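Major capsid protein P2 (Pseudoalteromonas phage pm2, PDB 2VVF) forms the icosahedral protein shell around the internal membrane of the phage, as a homotrimer of double jelly-roll subunits. Local coordinates at residues N17-K22 with F118-A123; I175-A180 with E252-I257; G181-E186 with D247-E252. One frame throughout, in Å; residues are numbered along the deposited sequence.

Contact 1 (N17-K22 with F118-A123); sequences NSCSIK and FDIDEA
The carbonyl oxygen of Cys19 lies over one face of the Phe118 ring, displaced toward the rim, because the phenyl folds back over the backbone of the neighbouring strand. Phe118 CG lies between the backbone N and the carbonyl carbon (chi1 60°), which starts the ring toward the other strand. At the same place Cys19 CB meets the ring atom Phe118 CZ at 3.7 Å, while Ile21 CG1 comes to the ring edge, in plane, 4.0 Å from Phe118 CE1. Cys19 SG extends beyond the rim of the ring on the same side as Cys19 CB and meets the methyl Ile120 CD1 at 3.5 Å; it also makes an oblique sulfur-aromatic contact with the Phe118 ring. This apolar face is completed by Ile44 and Val47 of strand 44-51 and by Leu129 of strand 128-136, which touch the same phenyl ring.

On the reverse face Ser18 OG gives a hydrogen bond of 2.7 Å to Asp119 OD1, coming from above the carboxylate plane. The other oxygen, Asp119 OD2, takes a bond from the side-chain amide of Asn46, which leaves the carboxylate gripped from two strands.

Backbone bonds hold the pair in register. Ile120 N reaches Asn17 O at 2.8 Å, nearly straight at the hydrogen (171°), and Phe118 N binds Cys19 O at 3.1 Å; the return bond from Cys19 N to Phe118 O is weak. The segments thus form an antiparallel ladder between strand 18-23, at the margin of its four-stranded sheet within the chain, and strand 114-120, a pairing that belongs to the N-terminal jelly roll of a double jelly-roll capsid protein.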
# COMPACT_ATOMS: atom_id res chain seq x y z
N ASN A 17 -34.49 -3.84 -22.15
CA ASN A 17 -34.50 -2.39 -22.33
C ASN A 17 -33.10 -1.82 -22.54
O ASN A 17 -32.11 -2.41 -22.11
CB ASN A 17 -35.15 -1.72 -21.12
CG ASN A 17 -36.61 -1.39 -21.35
OD1 ASN A 17 -37.25 -1.94 -22.25
ND2 ASN A 17 -37.15 -0.50 -20.53
N SER A 18 -33.04 -0.66 -23.17
CA SER A 18 -31.78 0.03 -23.40
C SER A 18 -31.79 1.27 -22.51
O SER A 18 -32.48 2.25 -22.80
CB SER A 18 -31.65 0.44 -24.87
OG SER A 18 -30.94 -0.54 -25.61
N CYS A 19 -31.05 1.21 -21.41
CA CYS A 19 -31.01 2.32 -20.47
C CYS A 19 -29.73 3.13 -20.56
O CYS A 19 -28.78 2.75 -21.25
CB CYS A 19 -31.23 1.83 -19.04
SG CYS A 19 -32.57 0.62 -18.88
N SER A 20 -29.71 4.25 -19.84
CA SER A 20 -28.55 5.13 -19.85
C SER A 20 -28.43 5.88 -18.54
O SER A 20 -29.43 6.24 -17.92
CB SER A 20 -28.67 6.12 -21.01
OG SER A 20 -27.73 7.17 -20.88
N ILE A 21 -27.19 6.12 -18.11
CA ILE A 21 -26.92 6.88 -16.90
C ILE A 21 -26.43 8.26 -17.31
O ILE A 21 -25.24 8.46 -17.55
CB ILE A 21 -25.91 6.17 -15.98
CG1 ILE A 21 -26.49 4.86 -15.46
CG2 ILE A 21 -25.51 7.08 -14.82
CD1 ILE A 21 -25.54 4.10 -14.55
N LYS A 22 -27.36 9.19 -17.45
CA LYS A 22 -27.01 10.55 -17.86
C LYS A 22 -26.44 11.34 -16.69
O LYS A 22 -27.13 11.58 -15.70
CB LYS A 22 -28.23 11.25 -18.46
CG LYS A 22 -28.94 10.43 -19.52
CD LYS A 22 -29.89 11.29 -20.35
CE LYS A 22 -30.36 10.54 -21.59
NZ LYS A 22 -31.05 11.44 -22.55
N PHE A 118 -26.05 1.32 -21.83
CA PHE A 118 -25.96 -0.13 -21.71
C PHE A 118 -27.30 -0.76 -22.05
O PHE A 118 -28.33 -0.10 -22.01
CB PHE A 118 -25.52 -0.53 -20.30
CG PHE A 118 -26.45 -0.07 -19.22
CD1 PHE A 118 -26.29 1.17 -18.62
CD2 PHE A 118 -27.50 -0.87 -18.80
CE1 PHE A 118 -27.16 1.60 -17.63
CE2 PHE A 118 -28.37 -0.45 -17.81
CZ PHE A 118 -28.20 0.79 -17.23
N ASP A 119 -27.27 -2.05 -22.37
CA ASP A 119 -28.49 -2.78 -22.71
C ASP A 119 -28.76 -3.87 -21.68
O ASP A 119 -27.85 -4.61 -21.29
CB ASP A 119 -28.37 -3.40 -24.10
CG ASP A 119 -27.91 -2.41 -25.15
OD1 ASP A 119 -28.34 -1.24 -25.08
OD2 ASP A 119 -27.13 -2.80 -26.04
N ILE A 120 -30.01 -3.97 -21.23
CA ILE A 120 -30.39 -5.00 -20.27
C ILE A 120 -30.87 -6.24 -21.01
O ILE A 120 -31.80 -6.18 -21.81
CB ILE A 120 -31.44 -4.48 -19.27
CG1 ILE A 120 -31.04 -3.11 -18.72
CG2 ILE A 120 -31.64 -5.48 -18.14
CD1 ILE A 120 -31.99 -2.57 -17.67
N ASP A 121 -30.22 -7.37 -20.75
CA ASP A 121 -30.59 -8.62 -21.40
C ASP A 121 -32.06 -8.95 -21.18
O ASP A 121 -32.65 -8.58 -20.17
CB ASP A 121 -29.70 -9.77 -20.93
CG ASP A 121 -29.86 -11.02 -21.78
OD1 ASP A 121 -29.37 -11.01 -22.93
OD2 ASP A 121 -30.47 -12.00 -21.31
N GLU A 122 -32.64 -9.66 -22.14
CA GLU A 122 -34.05 -10.05 -22.08
C GLU A 122 -34.32 -11.08 -20.98
O GLU A 122 -35.43 -11.15 -20.45
CB GLU A 122 -34.49 -10.61 -23.43
CG GLU A 122 -35.90 -10.23 -23.83
CD GLU A 122 -36.29 -10.78 -25.19
OE1 GLU A 122 -35.54 -10.54 -26.16
OE2 GLU A 122 -37.33 -11.47 -25.28
N ALA A 123 -33.30 -11.87 -20.66
CA ALA A 123 -33.43 -12.91 -19.64
C ALA A 123 -33.37 -12.38 -18.21
O ALA A 123 -33.59 -13.12 -17.26
CB ALA A 123 -32.38 -13.99 -19.85

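Contact 2 (I175-A180 with E252-I257); sequences IHIKAA and EQAEII
His176 N gives the shortest polar bond of this pair, 2.7 Å to Ile257 O, and lies in the plane of that carbonyl. Ile257 N answers to His176 O at 2.8 Å, and two residues further on Lys178 and Glu255 exchange a second, longer pair of backbone bonds.

On the face shared by His176, Lys178, Glu255 and Ile257, the Lys178 and Glu255 side chains run side by side. A chi3 of -89° turns Lys178 CE toward the glutamate, within 3.0 Å of Glu255 OE1. Lys178 NZ is shared between a salt bridge to Glu255 OE1 (3.2 Å) and one to Asp64, its stronger partner, so the lysine makes one polar link between the two jelly rolls. His176 ND1 and NE2 bond to Thr220 and Glu259.

The opposite face is apolar: Ile256 CD1 lies against Ile177 CG1 at 3.3 Å, the two side chains pointing the same way, and Ile175 CG2 touches Ile256 CG2 at 3.8 Å. Beyond the regular ladder, Glu252 OE1 accepts from Ala180 N at 3.2 Å, above its carboxylate plane. Strands 171-178 and 252-263 pair here as antiparallel neighbours in a sheet of the C-terminal jelly roll.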
# COMPACT_ATOMS: atom_id res chain seq x y z
N ILE A 175 -2.63 -4.36 -22.34
CA ILE A 175 -3.30 -5.11 -23.39
C ILE A 175 -3.72 -6.45 -22.79
O ILE A 175 -2.91 -7.16 -22.21
CB ILE A 175 -2.39 -5.31 -24.61
CG1 ILE A 175 -2.02 -3.96 -25.24
CG2 ILE A 175 -3.07 -6.21 -25.64
CD1 ILE A 175 -0.82 -4.03 -26.16
N HIS A 176 -5.00 -6.77 -22.91
CA HIS A 176 -5.52 -8.02 -22.37
C HIS A 176 -6.01 -8.95 -23.46
O HIS A 176 -6.98 -8.65 -24.16
CB HIS A 176 -6.64 -7.75 -21.36
CG HIS A 176 -6.31 -6.69 -20.36
ND1 HIS A 176 -5.66 -6.96 -19.18
CD2 HIS A 176 -6.54 -5.35 -20.37
CE1 HIS A 176 -5.50 -5.84 -18.50
NE2 HIS A 176 -6.02 -4.85 -19.20
N ILE A 177 -5.34 -10.09 -23.61
CA ILE A 177 -5.73 -11.08 -24.61
C ILE A 177 -6.66 -12.11 -23.98
O ILE A 177 -6.23 -12.91 -23.15
CB ILE A 177 -4.49 -11.75 -25.24
CG1 ILE A 177 -3.62 -10.71 -25.94
CG2 ILE A 177 -4.92 -12.85 -26.21
CD1 ILE A 177 -2.14 -10.97 -25.81
N LYS A 178 -7.93 -12.05 -24.35
CA LYS A 178 -8.92 -12.97 -23.81
C LYS A 178 -9.07 -14.22 -24.67
O LYS A 178 -9.81 -14.22 -25.65
CB LYS A 178 -10.27 -12.27 -23.65
CG LYS A 178 -10.24 -11.09 -22.70
CD LYS A 178 -11.50 -11.04 -21.85
CE LYS A 178 -12.60 -10.23 -22.54
NZ LYS A 178 -13.89 -10.31 -21.80
N ALA A 179 -8.34 -15.26 -24.30
CA ALA A 179 -8.37 -16.53 -25.02
C ALA A 179 -8.01 -17.64 -24.03
O ALA A 179 -7.29 -17.40 -23.06
CB ALA A 179 -7.38 -16.51 -26.18
N ALA A 180 -8.51 -18.85 -24.28
CA ALA A 180 -8.26 -19.96 -23.38
C ALA A 180 -7.02 -20.81 -23.67
O ALA A 180 -6.60 -21.60 -22.83
CB ALA A 180 -9.49 -20.85 -23.29
N GLU A 252 -9.11 -20.17 -31.97
CA GLU A 252 -10.29 -19.44 -31.51
C GLU A 252 -10.20 -17.95 -31.82
O GLU A 252 -9.16 -17.46 -32.28
CB GLU A 252 -10.44 -19.62 -30.00
CG GLU A 252 -9.51 -18.75 -29.17
CD GLU A 252 -8.87 -19.50 -28.01
OE1 GLU A 252 -9.60 -19.92 -27.09
OE2 GLU A 252 -7.63 -19.65 -28.02
N GLN A 253 -11.29 -17.24 -31.58
CA GLN A 253 -11.31 -15.80 -31.78
C GLN A 253 -11.10 -15.14 -30.42
O GLN A 253 -11.89 -15.33 -29.49
CB GLN A 253 -12.64 -15.33 -32.38
CG GLN A 253 -12.78 -13.81 -32.38
CD GLN A 253 -14.09 -13.33 -32.97
OE1 GLN A 253 -14.18 -13.07 -34.17
NE2 GLN A 253 -15.10 -13.17 -32.12
N ALA A 254 -10.01 -14.39 -30.31
CA ALA A 254 -9.67 -13.73 -29.06
C ALA A 254 -10.23 -12.32 -29.00
O ALA A 254 -10.30 -11.63 -30.02
CB ALA A 254 -8.16 -13.70 -28.89
N GLU A 255 -10.60 -11.89 -27.81
CA GLU A 255 -11.06 -10.52 -27.62
C GLU A 255 -9.89 -9.75 -27.03
O GLU A 255 -9.48 -10.01 -25.89
CB GLU A 255 -12.26 -10.46 -26.67
CG GLU A 255 -12.79 -9.05 -26.47
CD GLU A 255 -13.85 -8.95 -25.39
OE1 GLU A 255 -14.40 -9.99 -24.98
OE2 GLU A 255 -14.16 -7.81 -24.97
N ILE A 256 -9.32 -8.85 -27.82
CA ILE A 256 -8.18 -8.07 -27.38
C ILE A 256 -8.63 -6.74 -26.76
O ILE A 256 -9.20 -5.89 -27.44
CB ILE A 256 -7.17 -7.83 -28.52
CG1 ILE A 256 -6.69 -9.16 -29.11
CG2 ILE A 256 -5.98 -7.02 -28.02
CD1 ILE A 256 -6.06 -10.09 -28.10
N ILE A 257 -8.36 -6.58 -25.47
CA ILE A 257 -8.71 -5.35 -24.76
C ILE A 257 -7.49 -4.44 -24.69
O ILE A 257 -6.44 -4.84 -24.19
CB ILE A 257 -9.25 -5.65 -23.35
CG1 ILE A 257 -10.36 -6.70 -23.41
CG2 ILE A 257 -9.76 -4.37 -22.69
CD1 ILE A 257 -11.50 -6.31 -24.32

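Contact 3 (G181-E186 with D247-E252); sequences GVDAVE and DSTMDE
Ser248 OG stands anti to its backbone N (chi1 -164°) and Thr249 OG1 between its backbone N and carbonyl carbon (chi1 59°), and these two torsions bring both hydroxyls to the carbonyl oxygen of Gly181. Ser248 OG gives its bond at 2.8 Å from well above the carbonyl plane, whereas Thr249 OG1, at 3.1 Å, is tilted from that plane by 30°. A third donor, Thr249 N, lies in the plane 2.6 Å from the same Gly181 O. Three donors therefore grip one oxygen just where strand 182-189 begins, probably fixing the orientation of that peptide. Ser248 OG works twice, since it also accepts a weak bond from Met250 N and so links Met250 to the same site as the glycine carbonyl.

Further along, Asp247 O accepts from two successive residues. Asp183 N reaches it at 2.8 Å, nearly in line with the carbonyl, and Ala184 N makes a weaker bond at 3.4 Å. With Asp183 and Ala184 both set against Asp247, this is a classic beta bulge, and the register slips by one residue. Asp247 N closes the ladder with 2.8 Å to Ala184 O. The Asp247 carboxylate itself is held from the other side of its strand, by Thr158 OG1 through OD1.

Strand 182-189 is flanked by strand 242-248 on one edge and strand 192-199 on the other, and strand 157-161 follows beyond 242-248. Val182 packs on Tyr219 of strand 218-222, in the other sheet of the same half, while Ala184 and Asp247 both touch Leu197 of strand 192-199.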
# COMPACT_ATOMS: atom_id res chain seq x y z
N GLY A 181 -6.44 -20.65 -24.86
CA GLY A 181 -5.28 -21.45 -25.24
C GLY A 181 -4.00 -20.69 -25.55
O GLY A 181 -3.20 -21.12 -26.38
N VAL A 182 -3.78 -19.57 -24.87
CA VAL A 182 -2.56 -18.79 -25.07
C VAL A 182 -1.44 -19.27 -24.16
O VAL A 182 -1.57 -19.27 -22.94
CB VAL A 182 -2.82 -17.27 -24.93
CG1 VAL A 182 -1.52 -16.49 -25.05
CG2 VAL A 182 -3.83 -16.81 -25.97
N ASP A 183 -0.34 -19.72 -24.77
CA ASP A 183 0.80 -20.25 -24.03
C ASP A 183 1.82 -19.16 -23.69
O ASP A 183 2.29 -19.05 -22.56
CB ASP A 183 1.48 -21.36 -24.83
CG ASP A 183 0.64 -22.61 -24.92
OD1 ASP A 183 0.01 -22.99 -23.91
OD2 ASP A 183 0.62 -23.22 -26.01
N ALA A 184 2.20 -18.39 -24.71
CA ALA A 184 3.18 -17.33 -24.53
C ALA A 184 2.91 -16.19 -25.50
O ALA A 184 2.25 -16.38 -26.52
CB ALA A 184 4.59 -17.88 -24.74
N VAL A 185 3.41 -15.01 -25.17
CA VAL A 185 3.22 -13.84 -26.00
C VAL A 185 4.49 -13.01 -26.05
O VAL A 185 5.30 -13.03 -25.12
CB VAL A 185 2.03 -12.99 -25.52
CG1 VAL A 185 1.88 -11.73 -26.37
CG2 VAL A 185 0.74 -13.81 -25.53
N GLU A 186 4.67 -12.29 -27.15
CA GLU A 186 5.84 -11.45 -27.34
C GLU A 186 5.37 -10.10 -27.86
O GLU A 186 4.51 -10.03 -28.74
CB GLU A 186 6.80 -12.09 -28.35
CG GLU A 186 7.99 -11.23 -28.73
CD GLU A 186 8.87 -11.90 -29.77
OE1 GLU A 186 9.10 -13.12 -29.67
OE2 GLU A 186 9.32 -11.20 -30.71
N ASP A 247 1.47 -17.14 -29.15
CA ASP A 247 1.64 -18.58 -29.30
C ASP A 247 0.47 -19.28 -28.63
O ASP A 247 0.42 -19.38 -27.40
CB ASP A 247 2.96 -19.04 -28.67
CG ASP A 247 4.14 -18.93 -29.62
OD1 ASP A 247 4.02 -18.22 -30.65
OD2 ASP A 247 5.19 -19.53 -29.34
N SER A 248 -0.49 -19.72 -29.43
CA SER A 248 -1.68 -20.38 -28.90
C SER A 248 -1.64 -21.89 -29.10
O SER A 248 -0.77 -22.42 -29.79
CB SER A 248 -2.94 -19.80 -29.56
OG SER A 248 -4.10 -20.14 -28.83
N THR A 249 -2.59 -22.58 -28.48
CA THR A 249 -2.69 -24.03 -28.57
C THR A 249 -4.07 -24.38 -29.11
O THR A 249 -4.39 -25.54 -29.36
CB THR A 249 -2.46 -24.70 -27.21
OG1 THR A 249 -3.42 -24.22 -26.26
CG2 THR A 249 -1.06 -24.39 -26.70
N MET A 250 -4.90 -23.35 -29.28
CA MET A 250 -6.26 -23.51 -29.77
C MET A 250 -6.52 -22.58 -30.94
O MET A 250 -5.85 -21.57 -31.11
CB MET A 250 -7.25 -23.18 -28.65
CG MET A 250 -7.76 -24.38 -27.88
SD MET A 250 -8.58 -23.88 -26.36
CE MET A 250 -7.20 -23.88 -25.21
N ASP A 251 -7.52 -22.92 -31.74
CA ASP A 251 -7.91 -22.07 -32.86
C ASP A 251 -9.22 -21.39 -32.46
O ASP A 251 -10.29 -21.99 -32.56
CB ASP A 251 -8.10 -22.90 -34.13
CG ASP A 251 -7.36 -22.32 -35.32
OD1 ASP A 251 -7.87 -21.34 -35.92
OD2 ASP A 251 -6.27 -22.83 -35.65
N GLU A 252 -9.11 -20.17 -31.97
CA GLU A 252 -10.29 -19.44 -31.51
C GLU A 252 -10.20 -17.95 -31.82
O GLU A 252 -9.16 -17.46 -32.28
CB GLU A 252 -10.44 -19.62 -30.00
CG GLU A 252 -9.51 -18.75 -29.17
CD GLU A 252 -8.87 -19.50 -28.01
OE1 GLU A 252 -9.60 -19.92 -27.09
OE2 GLU A 252 -7.63 -19.65 -28.02

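Contact 1 comes first along the chain and belongs to the N-terminal jelly roll; contacts 2 and 3 follow in the C-terminal one. Contact 3 is nested inside the loop that contact 2 closes. Between centres, contacts 2 and 3 are about 10 Å apart, contacts 1 and 2 about 25 Å, and contacts 1 and 3 about 34 Å. Contacts 2 and 3 share Glu252 and lie in two different sheets; the chain passes from one sheet to the other twice, from 171-178 to 182-189 and from 242-248 to 252-263. Ile177 meets Val182 and Val185 between these sheets. Contacts 1 and 3 lie in matching four-stranded sheets of order 1-4-2-3, consistent with the two similar halves of a double jelly roll.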